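Local structure of Lmo0131 protein (Listeria monocytogenes, 4Q6J) at residues L22-K27 / A74-K79; L41-T46 / S237-M242; I78-Q83 / E244-Y249. The protein probably hydrolyses cyclic di-GMP as a TIM-barrel EAL-domain phosphodiesterase, although its activity remains to be established. One frame throughout, in Å; residues are numbered along the deposited sequence.

Contact 1: L22-K27 / A74-K79. With EDO (1,2-ethanediol), chain N; EDO (1,2-ethanediol), chain L.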
loop_
_atom_site.group_PDB
_atom_site.type_symbol
_atom_site.label_atom_id
_atom_site.label_comp_id
_atom_site.label_asym_id
_atom_site.label_seq_id
_atom_site.Cartn_x
_atom_site.Cartn_y
_atom_site.Cartn_z
ATOM N N LEU B 22 22.675 -12.796 14.979
ATOM C CA LEU B 22 22.406 -13.208 13.615
ATOM C C LEU B 22 22.251 -14.734 13.628
ATOM O O LEU B 22 23.143 -15.450 14.075
ATOM C CB LEU B 22 23.517 -12.767 12.668
ATOM C CG LEU B 22 23.141 -12.761 11.191
ATOM C CD1 LEU B 22 22.064 -11.732 10.958
ATOM C CD2 LEU B 22 24.335 -12.519 10.277
ATOM N N TYR B 23 21.088 -15.213 13.185
ATOM C CA TYR B 23 20.846 -16.631 13.037
ATOM C C TYR B 23 21.010 -16.955 11.576
ATOM O O TYR B 23 21.037 -16.043 10.740
ATOM C CB TYR B 23 19.448 -16.991 13.531
ATOM C CG TYR B 23 19.313 -17.147 15.041
ATOM C CD1 TYR B 23 20.330 -16.731 15.907
ATOM C CD2 TYR B 23 18.179 -17.731 15.596
ATOM C CE1 TYR B 23 20.216 -16.880 17.267
ATOM C CE2 TYR B 23 18.050 -17.883 16.973
ATOM C CZ TYR B 23 19.071 -17.459 17.799
ATOM O OH TYR B 23 18.943 -17.612 19.162
ATOM N N TYR B 24 21.104 -18.250 11.266
ATOM C CA TYR B 24 21.451 -18.733 9.921
ATOM C C TYR B 24 20.572 -19.902 9.519
ATOM O O TYR B 24 20.423 -20.854 10.285
ATOM C CB TYR B 24 22.907 -19.210 9.899
ATOM C CG TYR B 24 23.865 -18.130 10.270
ATOM C CD1 TYR B 24 24.206 -17.146 9.357
ATOM C CD2 TYR B 24 24.411 -18.065 11.545
ATOM C CE1 TYR B 24 25.070 -16.127 9.690
ATOM C CE2 TYR B 24 25.288 -17.044 11.893
ATOM C CZ TYR B 24 25.603 -16.077 10.956
ATOM O OH TYR B 24 26.461 -15.060 11.272
ATOM N N GLN B 25 20.005 -19.861 8.321
ATOM C CA GLN B 25 19.232 -21.005 7.850
ATOM C C GLN B 25 19.925 -21.633 6.622
ATOM O O GLN B 25 20.162 -20.946 5.629
ATOM C CB GLN B 25 17.778 -20.618 7.551
ATOM C CG GLN B 25 16.949 -21.874 7.284
ATOM C CD GLN B 25 15.469 -21.640 6.988
ATOM O OE1 GLN B 25 15.102 -20.666 6.337
ATOM N NE2 GLN B 25 14.615 -22.556 7.453
ATOM N N PRO B 26 20.294 -22.947 6.691
ATOM C CA PRO B 26 21.021 -23.518 5.550
ATOM C C PRO B 26 20.226 -23.479 4.237
ATOM O O PRO B 26 18.998 -23.615 4.218
ATOM C CB PRO B 26 21.249 -24.983 5.958
ATOM C CG PRO B 26 21.008 -25.045 7.350
ATOM C CD PRO B 26 20.054 -23.966 7.719
ATOM N N LYS B 27 20.955 -23.284 3.149
ATOM C CA LYS B 27 20.446 -23.499 1.813
ATOM C C LYS B 27 21.231 -24.680 1.249
ATOM O O LYS B 27 22.453 -24.739 1.377
ATOM C CB LYS B 27 20.628 -22.245 0.955
ATOM C CG LYS B 27 19.655 -21.156 1.342
ATOM C CD LYS B 27 19.975 -19.907 0.613
ATOM C CE LYS B 27 21.370 -19.432 0.955
ATOM N NZ LYS B 27 21.651 -18.166 0.238
ATOM N N ALA B 74 25.369 -6.691 8.677
ATOM C CA ALA B 74 26.444 -6.766 7.712
ATOM C C ALA B 74 27.788 -7.116 8.341
ATOM O O ALA B 74 28.539 -7.936 7.812
ATOM C CB ALA B 74 26.539 -5.501 6.947
ATOM N N GLU B 75 28.104 -6.497 9.463
ATOM C CA GLU B 75 29.387 -6.769 10.085
ATOM C C GLU B 75 29.517 -8.182 10.645
ATOM O O GLU B 75 30.548 -8.828 10.490
ATOM C CB GLU B 75 29.669 -5.719 11.141
ATOM C CG GLU B 75 29.571 -4.380 10.507
ATOM C CD GLU B 75 29.898 -3.229 11.423
ATOM O OE1 GLU B 75 30.431 -3.467 12.537
ATOM O OE2 GLU B 75 29.621 -2.075 11.010
ATOM N N THR B 76 28.464 -8.642 11.303
ATOM C CA THR B 76 28.407 -9.994 11.810
ATOM C C THR B 76 28.532 -10.997 10.665
ATOM O O THR B 76 29.266 -11.973 10.776
ATOM C CB THR B 76 27.088 -10.235 12.526
ATOM O OG1 THR B 76 26.957 -9.254 13.529
ATOM C CG2 THR B 76 27.047 -11.597 13.157
ATOM N N ALA B 77 27.833 -10.742 9.563
ATOM C CA ALA B 77 27.877 -11.654 8.418
ATOM C C ALA B 77 29.274 -11.691 7.801
ATOM O O ALA B 77 29.788 -12.751 7.469
ATOM C CB ALA B 77 26.856 -11.276 7.365
ATOM N N ILE B 78 29.886 -10.534 7.648
ATOM C CA ILE B 78 31.208 -10.477 7.051
ATOM C C ILE B 78 32.238 -11.245 7.885
ATOM O O ILE B 78 33.057 -11.986 7.360
ATOM C CB ILE B 78 31.619 -9.021 6.827
ATOM C CG1 ILE B 78 30.825 -8.477 5.640
ATOM C CG2 ILE B 78 33.118 -8.903 6.641
ATOM C CD1 ILE B 78 30.926 -7.005 5.438
ATOM N N LYS B 79 32.185 -11.079 9.199
ATOM C CA LYS B 79 33.072 -11.825 10.069
ATOM C C LYS B 79 32.849 -13.326 9.900
ATOM O O LYS B 79 33.790 -14.105 9.790
ATOM C CB LYS B 79 32.819 -11.411 11.513
ATOM C CG LYS B 79 33.312 -10.025 11.837
ATOM C CD LYS B 79 32.589 -9.479 13.071
ATOM C CE LYS B 79 33.223 -8.220 13.629
ATOM N NZ LYS B 79 33.800 -7.394 12.554
HETATM C C1 EDO N . 21.593 -18.926 -3.554
HETATM O O1 EDO N . 21.133 -17.955 -2.600
HETATM C C2 EDO N . 22.396 -20.024 -2.877
HETATM O O2 EDO N . 21.544 -20.831 -2.058
HETATM C C1 EDO L . 9.716 -23.238 7.100
HETATM O O1 EDO L . 9.996 -24.344 6.240
HETATM C C2 EDO L . 10.756 -22.149 6.964
HETATM O O2 EDO L . 12.031 -22.603 7.412
#

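Contact 2: L41-T46 / S237-M242. With EDO (1,2-ethanediol), chain R.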
loop_
_atom_site.group_PDB
_atom_site.type_symbol
_atom_site.label_atom_id
_atom_site.label_comp_id
_atom_site.label_asym_id
_atom_site.label_seq_id
_atom_site.Cartn_x
_atom_site.Cartn_y
_atom_site.Cartn_z
ATOM N N LEU B 41 19.616 -14.273 9.358
ATOM C CA LEU B 41 18.319 -13.808 9.796
ATOM C C LEU B 41 18.491 -13.151 11.141
ATOM O O LEU B 41 18.796 -13.842 12.085
ATOM C CB LEU B 41 17.396 -15.003 9.925
ATOM C CG LEU B 41 16.947 -15.552 8.582
ATOM C CD1 LEU B 41 16.365 -16.965 8.686
ATOM C CD2 LEU B 41 15.943 -14.578 7.982
ATOM N N VAL B 42 18.309 -11.832 11.221
ATOM C CA VAL B 42 18.517 -11.115 12.479
ATOM C C VAL B 42 17.500 -11.519 13.553
ATOM O O VAL B 42 16.345 -11.822 13.258
ATOM C CB VAL B 42 18.516 -9.575 12.296
ATOM C CG1 VAL B 42 17.095 -9.025 12.289
ATOM C CG2 VAL B 42 19.359 -8.908 13.361
ATOM N N ARG B 43 17.963 -11.548 14.799
ATOM C CA ARG B 43 17.131 -11.802 15.960
ATOM C C ARG B 43 17.437 -10.727 16.970
ATOM O O ARG B 43 18.519 -10.145 16.953
ATOM C CB ARG B 43 17.470 -13.155 16.591
ATOM C CG ARG B 43 17.249 -14.356 15.704
ATOM C CD ARG B 43 15.912 -14.239 15.102
ATOM N NE ARG B 43 15.440 -15.403 14.378
ATOM C CZ ARG B 43 14.939 -15.341 13.157
ATOM N NH1 ARG B 43 14.902 -14.176 12.539
ATOM N NH2 ARG B 43 14.488 -16.440 12.549
ATOM N N LEU B 44 16.487 -10.464 17.857
ATOM C CA LEU B 44 16.730 -9.544 18.950
ATOM C C LEU B 44 16.701 -10.374 20.213
ATOM O O LEU B 44 15.719 -11.060 20.492
ATOM C CB LEU B 44 15.664 -8.452 19.027
ATOM C CG LEU B 44 15.805 -7.436 20.172
ATOM C CD1 LEU B 44 16.956 -6.483 19.929
ATOM C CD2 LEU B 44 14.508 -6.694 20.378
ATOM N N LYS B 45 17.783 -10.336 20.972
ATOM C CA LYS B 45 17.827 -11.057 22.225
ATOM C C LYS B 45 17.432 -10.071 23.300
ATOM O O LYS B 45 18.121 -9.072 23.483
ATOM C CB LYS B 45 19.233 -11.609 22.500
ATOM C CG LYS B 45 19.194 -12.741 23.511
ATOM C CD LYS B 45 20.504 -12.939 24.226
ATOM C CE LYS B 45 20.658 -14.362 24.801
ATOM N NZ LYS B 45 19.731 -14.693 25.913
ATOM N N THR B 46 16.329 -10.346 23.997
ATOM C CA THR B 46 15.900 -9.512 25.133
ATOM C C THR B 46 16.229 -10.192 26.452
ATOM O O THR B 46 16.998 -11.147 26.494
ATOM C CB THR B 46 14.404 -9.244 25.112
ATOM O OG1 THR B 46 13.721 -10.411 25.582
ATOM C CG2 THR B 46 13.932 -8.863 23.691
ATOM N N SER B 237 16.608 -27.504 7.919
ATOM C CA SER B 237 16.854 -26.886 9.233
ATOM C C SER B 237 16.144 -25.536 9.434
ATOM O O SER B 237 16.212 -24.665 8.568
ATOM C CB SER B 237 18.366 -26.705 9.468
ATOM O OG SER B 237 18.648 -26.264 10.787
ATOM N N ARG B 238 15.482 -25.364 10.579
ATOM C CA ARG B 238 15.078 -24.042 11.030
ATOM C C ARG B 238 16.320 -23.137 11.134
ATOM O O ARG B 238 17.451 -23.625 11.142
ATOM C CB ARG B 238 14.438 -24.167 12.401
ATOM C CG ARG B 238 15.346 -24.796 13.443
ATOM C CD ARG B 238 14.547 -25.335 14.619
ATOM N NE ARG B 238 14.821 -24.582 15.837
ATOM C CZ ARG B 238 15.637 -24.980 16.812
ATOM N NH1 ARG B 238 16.265 -26.140 16.719
ATOM N NH2 ARG B 238 15.828 -24.215 17.884
ATOM N N PRO B 239 16.121 -21.818 11.218
ATOM C CA PRO B 239 17.286 -20.963 11.475
ATOM C C PRO B 239 17.874 -21.198 12.880
ATOM O O PRO B 239 17.122 -21.413 13.825
ATOM C CB PRO B 239 16.702 -19.555 11.342
ATOM C CG PRO B 239 15.477 -19.753 10.499
ATOM C CD PRO B 239 14.912 -21.022 10.962
ATOM N N LEU B 240 19.198 -21.177 13.002
ATOM C CA LEU B 240 19.889 -21.507 14.255
ATOM C C LEU B 240 21.082 -20.588 14.464
ATOM O O LEU B 240 21.624 -20.053 13.491
ATOM C CB LEU B 240 20.435 -22.927 14.216
ATOM C CG LEU B 240 19.452 -24.071 14.156
ATOM C CD1 LEU B 240 20.216 -25.311 13.804
ATOM C CD2 LEU B 240 18.728 -24.200 15.485
ATOM N N PRO B 241 21.515 -20.423 15.725
ATOM C CA PRO B 241 22.832 -19.842 15.991
ATOM C C PRO B 241 23.885 -20.598 15.190
ATOM O O PRO B 241 23.701 -21.784 14.952
ATOM C CB PRO B 241 23.035 -20.121 17.479
ATOM C CG PRO B 241 21.699 -20.184 18.035
ATOM C CD PRO B 241 20.831 -20.806 16.970
HETATM N N MSE B 242 24.957 -19.937 14.779
HETATM C CA MSE B 242 26.035 -20.646 14.100
HETATM C C MSE B 242 26.525 -21.830 14.930
HETATM O O MSE B 242 26.855 -22.884 14.380
HETATM C CB MSE B 242 27.205 -19.723 13.759
HETATM C CG MSE B 242 28.280 -20.409 12.883
HETATM SE SE MSE B 242 27.556 -21.315 11.292
HETATM C CE MSE B 242 27.329 -19.833 10.085
HETATM C C1 EDO R . 14.349 -28.403 11.527
HETATM O O1 EDO R . 14.794 -27.772 12.725
HETATM C C2 EDO R . 14.518 -29.895 11.740
HETATM O O2 EDO R . 14.180 -30.624 10.559
#

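Contact 3: I78-Q83 / E244-Y249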
loop_
_atom_site.group_PDB
_atom_site.type_symbol
_atom_site.label_atom_id
_atom_site.label_comp_id
_atom_site.label_asym_id
_atom_site.label_seq_id
_atom_site.Cartn_x
_atom_site.Cartn_y
_atom_site.Cartn_z
ATOM N N ILE B 78 29.886 -10.534 7.648
ATOM C CA ILE B 78 31.208 -10.477 7.051
ATOM C C ILE B 78 32.238 -11.245 7.885
ATOM O O ILE B 78 33.057 -11.986 7.360
ATOM C CB ILE B 78 31.619 -9.021 6.827
ATOM C CG1 ILE B 78 30.825 -8.477 5.640
ATOM C CG2 ILE B 78 33.118 -8.903 6.641
ATOM C CD1 ILE B 78 30.926 -7.005 5.438
ATOM N N LYS B 79 32.185 -11.079 9.199
ATOM C CA LYS B 79 33.072 -11.825 10.069
ATOM C C LYS B 79 32.849 -13.326 9.900
ATOM O O LYS B 79 33.790 -14.105 9.790
ATOM C CB LYS B 79 32.819 -11.411 11.513
ATOM C CG LYS B 79 33.312 -10.025 11.837
ATOM C CD LYS B 79 32.589 -9.479 13.071
ATOM C CE LYS B 79 33.223 -8.220 13.629
ATOM N NZ LYS B 79 33.800 -7.394 12.554
ATOM N N GLN B 80 31.587 -13.727 9.884
ATOM C CA GLN B 80 31.236 -15.135 9.751
ATOM C C GLN B 80 31.693 -15.791 8.429
ATOM O O GLN B 80 32.110 -16.951 8.413
ATOM C CB GLN B 80 29.742 -15.304 9.912
ATOM C CG GLN B 80 29.318 -16.750 10.127
ATOM C CD GLN B 80 30.074 -17.425 11.253
ATOM O OE1 GLN B 80 31.020 -18.174 11.030
ATOM N NE2 GLN B 80 29.654 -17.156 12.474
ATOM N N ILE B 81 31.583 -15.059 7.327
ATOM C CA ILE B 81 32.025 -15.535 6.026
ATOM C C ILE B 81 33.527 -15.705 6.073
ATOM O O ILE B 81 34.050 -16.727 5.624
ATOM C CB ILE B 81 31.664 -14.531 4.941
ATOM C CG1 ILE B 81 30.157 -14.482 4.742
ATOM C CG2 ILE B 81 32.337 -14.879 3.639
ATOM C CD1 ILE B 81 29.729 -13.276 3.924
ATOM N N ASN B 82 34.218 -14.700 6.621
ATOM C CA ASN B 82 35.679 -14.761 6.755
ATOM C C ASN B 82 36.116 -15.985 7.514
ATOM O O ASN B 82 37.061 -16.637 7.121
ATOM C CB ASN B 82 36.262 -13.519 7.443
ATOM C CG ASN B 82 36.214 -12.293 6.565
ATOM O OD1 ASN B 82 36.042 -12.371 5.346
ATOM N ND2 ASN B 82 36.380 -11.149 7.186
ATOM N N GLN B 83 35.413 -16.296 8.596
ATOM C CA GLN B 83 35.732 -17.488 9.377
ATOM C C GLN B 83 35.618 -18.803 8.589
ATOM O O GLN B 83 36.413 -19.701 8.799
ATOM C CB GLN B 83 34.905 -17.559 10.666
ATOM C CG GLN B 83 35.413 -18.592 11.648
ATOM C CD GLN B 83 34.679 -19.930 11.586
ATOM O OE1 GLN B 83 35.059 -20.897 12.259
ATOM N NE2 GLN B 83 33.623 -19.986 10.795
ATOM N N GLU B 244 24.904 -23.875 16.913
ATOM C CA GLU B 244 24.044 -25.040 16.762
ATOM C C GLU B 244 24.029 -25.620 15.329
ATOM O O GLU B 244 23.804 -26.824 15.120
ATOM C CB GLU B 244 22.653 -24.699 17.246
ATOM C CG GLU B 244 22.662 -24.072 18.613
ATOM C CD GLU B 244 21.268 -23.653 19.082
ATOM O OE1 GLU B 244 20.266 -24.145 18.526
ATOM O OE2 GLU B 244 21.168 -22.820 20.011
ATOM N N ILE B 245 24.283 -24.771 14.344
ATOM C CA ILE B 245 24.540 -25.293 13.008
ATOM C C ILE B 245 25.740 -26.235 13.032
ATOM O O ILE B 245 25.650 -27.363 12.620
ATOM C CB ILE B 245 24.861 -24.195 11.988
ATOM C CG1 ILE B 245 23.632 -23.328 11.679
ATOM C CG2 ILE B 245 25.401 -24.827 10.720
ATOM C CD1 ILE B 245 22.547 -24.045 10.927
ATOM N N LYS B 246 26.866 -25.763 13.534
ATOM C CA LYS B 246 28.084 -26.547 13.483
ATOM C C LYS B 246 27.986 -27.839 14.295
ATOM O O LYS B 246 28.639 -28.844 13.963
ATOM C CB LYS B 246 29.272 -25.705 13.930
ATOM C CG LYS B 246 29.807 -24.802 12.844
ATOM C CD LYS B 246 30.865 -23.841 13.375
ATOM C CE LYS B 246 31.404 -22.919 12.282
ATOM N NZ LYS B 246 32.376 -21.914 12.827
ATOM N N GLN B 247 27.160 -27.816 15.343
ATOM C CA GLN B 247 26.923 -29.020 16.157
ATOM C C GLN B 247 26.045 -30.005 15.410
ATOM O O GLN B 247 26.143 -31.201 15.606
ATOM C CB GLN B 247 26.342 -28.666 17.528
ATOM C CG GLN B 247 27.378 -27.935 18.364
ATOM C CD GLN B 247 26.853 -27.235 19.598
ATOM O OE1 GLN B 247 25.654 -27.215 19.868
ATOM N NE2 GLN B 247 27.770 -26.645 20.361
ATOM N N LYS B 248 25.220 -29.489 14.504
ATOM C CA LYS B 248 24.316 -30.324 13.720
ATOM C C LYS B 248 24.980 -30.847 12.469
ATOM O O LYS B 248 24.767 -31.989 12.072
ATOM C CB LYS B 248 23.027 -29.561 13.361
ATOM C CG LYS B 248 21.869 -30.499 13.042
ATOM C CD LYS B 248 20.659 -29.838 12.394
ATOM C CE LYS B 248 19.686 -30.912 11.941
ATOM N NZ LYS B 248 18.607 -30.404 11.058
ATOM N N TYR B 249 25.784 -29.988 11.857
ATOM C CA TYR B 249 26.465 -30.264 10.603
ATOM C C TYR B 249 27.937 -30.046 10.825
ATOM O O TYR B 249 28.417 -28.915 10.768
ATOM C CB TYR B 249 26.015 -29.284 9.533
ATOM C CG TYR B 249 24.535 -29.325 9.254
ATOM C CD1 TYR B 249 23.976 -30.379 8.557
ATOM C CD2 TYR B 249 23.704 -28.303 9.679
ATOM C CE1 TYR B 249 22.627 -30.415 8.298
ATOM C CE2 TYR B 249 22.365 -28.328 9.416
ATOM C CZ TYR B 249 21.829 -29.389 8.725
ATOM O OH TYR B 249 20.483 -29.410 8.459
#

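Contact 1: L22-K27 / A74-K79
Leu22 and Thr76 bring strand 20-29 of the EAL-type TIM barrel against helix 66-83 on its outside. This helix belongs to the beta-alpha-beta crossover between the parallel strands 35-45 and 89-95, whereas 20-29 runs antiparallel to 35-45; the helix thus reaches past its own pair of strands. The two short segments meet at 56°, with 9.7 Å between their axes.

Leu22 uses two parts of its side chain. Its CB sits 3.8 Å from Thr76 CG2, while CD2 extends to Ala77, 4.0 Å from Ala77 CB and equally far from Ala77 N. With CG opposite the backbone N (chi1 -162°), the branched end is carried over the flank of the helix turn.

Thr76 offers its methyl to the strand, while OG1 turns back to bond to the carbonyl of Phe72. Ala77, small enough to let the leucine methyl close in on the backbone, also rests on Ile92 of strand 89-95, so it joins two strands to the helix. Tyr24 lies two residues on and so on the same face of the strand; its side chain crosses that of the threonine obliquely, with the phenol OH 4.0 Å from Thr76 CG2.

Contact 2: L41-T46 / S237-M242
Leu41 sends CD1 against the ring of Pro239, and the fit is tight: CD1 lies 3.4 Å from Pro239 CG and 3.7 Å from Pro239 CB. The leucine closes a Glu-Gly-Leu sequence on strand 35-45 that probably corresponds to the Glu-Ala-Leu signature of the family. Next along the strand, Val42 turns to the other side, onto Met69 and Val73 of helix 66-83, while its carbonyl is taken up by the side chain of Arg43.

Arg43 folds back at chi2 (-48°), which brings NH1 to Val42 O at 2.9 Å. The oxygen lies near the guanidinium plane, but the donor stands 42° out of the carbonyl plane. Held in this way, the arginine directs NH2 across Pro239, 4.0 Å from its CB. In this TIM barrel the proline belongs to the connection leaving strand 230-231 for the last helix, 242-248, and the contact lays that connection alongside the first hairpin, strands 20-29 and 35-45. Arg238, just before the proline, forms a salt bridge through NE with Asp5 of the second subunit, and Leu240 CD2 lies over one face of its guanidinium, offset toward the rim.

Contact 3: I78-Q83 / E244-Y249
Lys246 NZ donates a hydrogen bond to Gln83 OE1 at 2.9 Å, and this pair carries nearly the whole contact. The side chains come from opposite directions. The ammonium approaches from beside and above the amide, 36° out of the carbonyl plane and at a C=O...N angle of only 95°, which places it beside the C=O bond. Gln83 NE2 is consequently also close to Lys246 NZ, at 3.1 Å, but both are donors, so the oxygen alone accepts here. Gln80 OE1 lies farther off, 4.4 Å from Lys246 NZ.

The reach comes mostly from the lysine, extended beyond CG, whereas Gln83 is bent at chi2 (-97°). Together they bridge two helices at the surface whose nearest CA atoms, those of Gln80 and Lys246, are 12.4 Å apart. In the TIM barrel this links the end of helix 66-83 to the C-terminal helix 242-248, both packed outside the sheet.

Further out, Asn82 holds the glutamine-bearing helix to the C-terminal end of helix 102-115, through hydrogen bonds with His115 O and, just beyond it, Lys117 N. On the lysine side, Ile245 packs on Pro26 of strand 20-29, and its carbonyl accepts from both Lys248 N and Tyr249 N where the helix finishes.

In the fold
Strand 20-29, part of contact 1, is touched by residues of contacts 2 and 3. Between contacts 1 and 2, whose centres are 9 Å apart, Tyr23 O and Leu41 N are 2.7 Å apart in the antiparallel pairing, and Gln25 NE2 reaches Ser237 O at 2.9 Å. Contacts 1 and 3, about 8 Å between centres, share Ile78 and Lys79 of helix 66-83; Tyr24 OH packs 3.5 Å from Gln80 CG. Contacts 2 and 3 lie about 12 Å apart between centres and meet where Met242 CG approaches Gln80 NE2 at 3.6 Å. In contact 1, Lys27 NZ binds a 1,2-ethanediol, probably from the crystallisation liquor, that Glu123 also holds.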